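Local coordinates for protein N-acetylmuramoyl-L-alanine amidase (Mycolicibacterium smegmatis, PDB 7AGM) that hydrolyses, as a zinc-dependent amidase, the bond between N-acetylmuramoyl and L-alanine in cell-wall peptidoglycan, at residues S105-G110 / L180-N185. Sequence-based numbering, arbitrary orientation.
Sequences SIHADG and LVECGN. With ZN (zinc ion), chain C.
H107 and E182 lie abreast on neighbouring parallel strands, a worked example of how a sheet can deliver a metal ligand and an acid to one site. From its CB, 3.3 Å from E182 OE1, the H107 side chain rises with CG anti to the carbonyl carbon (chi1 -78°). H107 CD2 rests on the branched end of L180, 3.7 Å from L180 CG, the two side chains crossing at about a right angle. On the other flank of the ring H107 ND1 binds the zinc ion at 2.0 Å, while NE2 of the same ring has S105 OG 3.1 Å away at the ring edge, in plane; that hydroxyl is hydrogen-bonded to D14. H17 and E52 complete the protein ligands.

E182 reaches the metal indirectly. Its chain bends at chi2 (-78°), bringing the carboxylate back over H107 CB, and OE2 accepts hydrogen bonds from two waters. The first, its oxygen 2.6 Å from E182 OE2, is itself a zinc ligand and also donates to A108 O; the other bridges to D109 OD1, whose carboxylate is also hydrogen-bonded to Y156. In Amidase_3 enzymes a glutamate placed like this probably acts as the general base.

Backbone bonds fix the register: V181 N to S105 O, H107 N to V181 O and C183 N to H107 O. A beta bulge at C183-G184 then shifts the pairing by one residue, and D109 N bonds G184 O at 2.8 Å.

Strands 102-109 and 178-185 are central in the mixed six-stranded sheet, flanked by strands 10-15 and 119-123; behind the zinc-bearing face, I106 and C183 pack against helices 52-69 and 198-219.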
loop_
_atom_site.group_PDB
_atom_site.type_symbol
_atom_site.label_atom_id
_atom_site.label_comp_id
_atom_site.label_asym_id
_atom_site.label_seq_id
_atom_site.Cartn_x
_atom_site.Cartn_y
_atom_site.Cartn_z
ATOM N N SER A 105 -2.524 -0.403 1.202
ATOM C CA SER A 105 -1.270 -0.399 1.936
ATOM C C SER A 105 -0.202 0.185 1.024
ATOM O O SER A 105 -0.145 -0.150 -0.161
ATOM C CB SER A 105 -0.908 -1.822 2.360
ATOM O OG SER A 105 0.321 -1.850 3.057
ATOM N N ILE A 106 0.597 1.105 1.555
ATOM C CA ILE A 106 1.561 1.861 0.763
ATOM C C ILE A 106 2.968 1.500 1.217
ATOM O O ILE A 106 3.285 1.591 2.414
ATOM C CB ILE A 106 1.292 3.372 0.843
ATOM C CG1 ILE A 106 -0.082 3.686 0.240
ATOM C CG2 ILE A 106 2.376 4.135 0.111
ATOM C CD1 ILE A 106 -0.461 5.163 0.286
ATOM N N HIS A 107 3.811 1.097 0.259
ATOM C CA HIS A 107 5.139 0.568 0.527
ATOM C C HIS A 107 6.124 1.108 -0.494
ATOM O O HIS A 107 5.750 1.727 -1.498
ATOM C CB HIS A 107 5.164 -0.962 0.455
ATOM C CG HIS A 107 4.598 -1.613 1.670
ATOM N ND1 HIS A 107 5.390 -2.196 2.632
ATOM C CD2 HIS A 107 3.318 -1.754 2.091
ATOM C CE1 HIS A 107 4.622 -2.673 3.596
ATOM N NE2 HIS A 107 3.360 -2.420 3.290
ATOM N N ALA A 108 7.400 0.828 -0.235
ATOM C CA ALA A 108 8.461 0.999 -1.217
ATOM C C ALA A 108 9.391 -0.201 -1.136
ATOM O O ALA A 108 9.573 -0.794 -0.070
ATOM C CB ALA A 108 9.258 2.291 -1.008
ATOM N N ASP A 109 9.987 -0.540 -2.272
ATOM C CA ASP A 109 10.632 -1.823 -2.476
ATOM C C ASP A 109 12.149 -1.694 -2.465
ATOM O O ASP A 109 12.716 -0.602 -2.584
ATOM C CB ASP A 109 10.201 -2.389 -3.833
ATOM C CG ASP A 109 10.354 -3.884 -3.921
ATOM O OD1 ASP A 109 10.478 -4.551 -2.866
ATOM O OD2 ASP A 109 10.349 -4.386 -5.063
ATOM N N GLY A 110 12.800 -2.842 -2.318
ATOM C CA GLY A 110 14.226 -2.955 -2.533
ATOM C C GLY A 110 14.526 -3.988 -3.598
ATOM O O GLY A 110 14.340 -5.188 -3.372
ATOM N N LEU A 180 -1.958 -3.558 -2.347
ATOM C CA LEU A 180 -0.731 -3.026 -1.764
ATOM C C LEU A 180 0.082 -2.410 -2.894
ATOM O O LEU A 180 0.386 -3.086 -3.881
ATOM C CB LEU A 180 0.040 -4.133 -1.038
ATOM C CG LEU A 180 1.297 -3.712 -0.257
ATOM C CD1 LEU A 180 1.662 -4.767 0.775
ATOM C CD2 LEU A 180 2.507 -3.436 -1.155
ATOM N N VAL A 181 0.402 -1.124 -2.770
ATOM C CA VAL A 181 1.136 -0.405 -3.805
ATOM C C VAL A 181 2.596 -0.312 -3.373
ATOM O O VAL A 181 2.911 0.336 -2.364
ATOM C CB VAL A 181 0.553 0.993 -4.058
ATOM C CG1 VAL A 181 1.401 1.736 -5.100
ATOM C CG2 VAL A 181 -0.909 0.918 -4.476
ATOM N N GLU A 182 3.485 -0.969 -4.119
ATOM C CA GLU A 182 4.923 -0.728 -4.020
ATOM C C GLU A 182 5.239 0.400 -5.002
ATOM O O GLU A 182 5.198 0.201 -6.221
ATOM C CB GLU A 182 5.721 -1.996 -4.341
ATOM C CG GLU A 182 5.647 -3.091 -3.289
ATOM C CD GLU A 182 6.528 -2.837 -2.087
ATOM O OE1 GLU A 182 7.182 -1.777 -2.051
ATOM O OE2 GLU A 182 6.572 -3.701 -1.178
ATOM N N CYS A 183 5.519 1.598 -4.471
ATOM C CA CYS A 183 5.594 2.792 -5.311
ATOM C C CYS A 183 6.813 2.788 -6.219
ATOM O O CYS A 183 6.759 3.338 -7.327
ATOM C CB CYS A 183 5.610 4.048 -4.439
ATOM S SG CYS A 183 4.059 4.309 -3.548
ATOM N N GLY A 184 7.911 2.190 -5.770
ATOM C CA GLY A 184 9.154 2.234 -6.519
ATOM C C GLY A 184 10.229 1.486 -5.768
ATOM O O GLY A 184 9.985 0.897 -4.710
ATOM N N ASN A 185 11.437 1.537 -6.326
ATOM C CA ASN A 185 12.598 0.845 -5.777
ATOM C C ASN A 185 13.479 1.877 -5.070
ATOM O O ASN A 185 14.067 2.747 -5.720
ATOM C CB ASN A 185 13.361 0.175 -6.916
ATOM C CG ASN A 185 14.614 -0.544 -6.451
ATOM O OD1 ASN A 185 14.862 -0.679 -5.252
ATOM N ND2 ASN A 185 15.403 -1.036 -7.411
HETATM ZN ZN ZN C . 7.410 -2.447 2.752
HETATM O O HOH W 1 8.051 -2.935 0.840
HETATM O O HOH W 2 8.419 -5.604 -1.644
HETATM O O HOH W 3 9.252 -3.544 2.805
HETATM O O HOH W 4 7.107 -4.647 2.937
#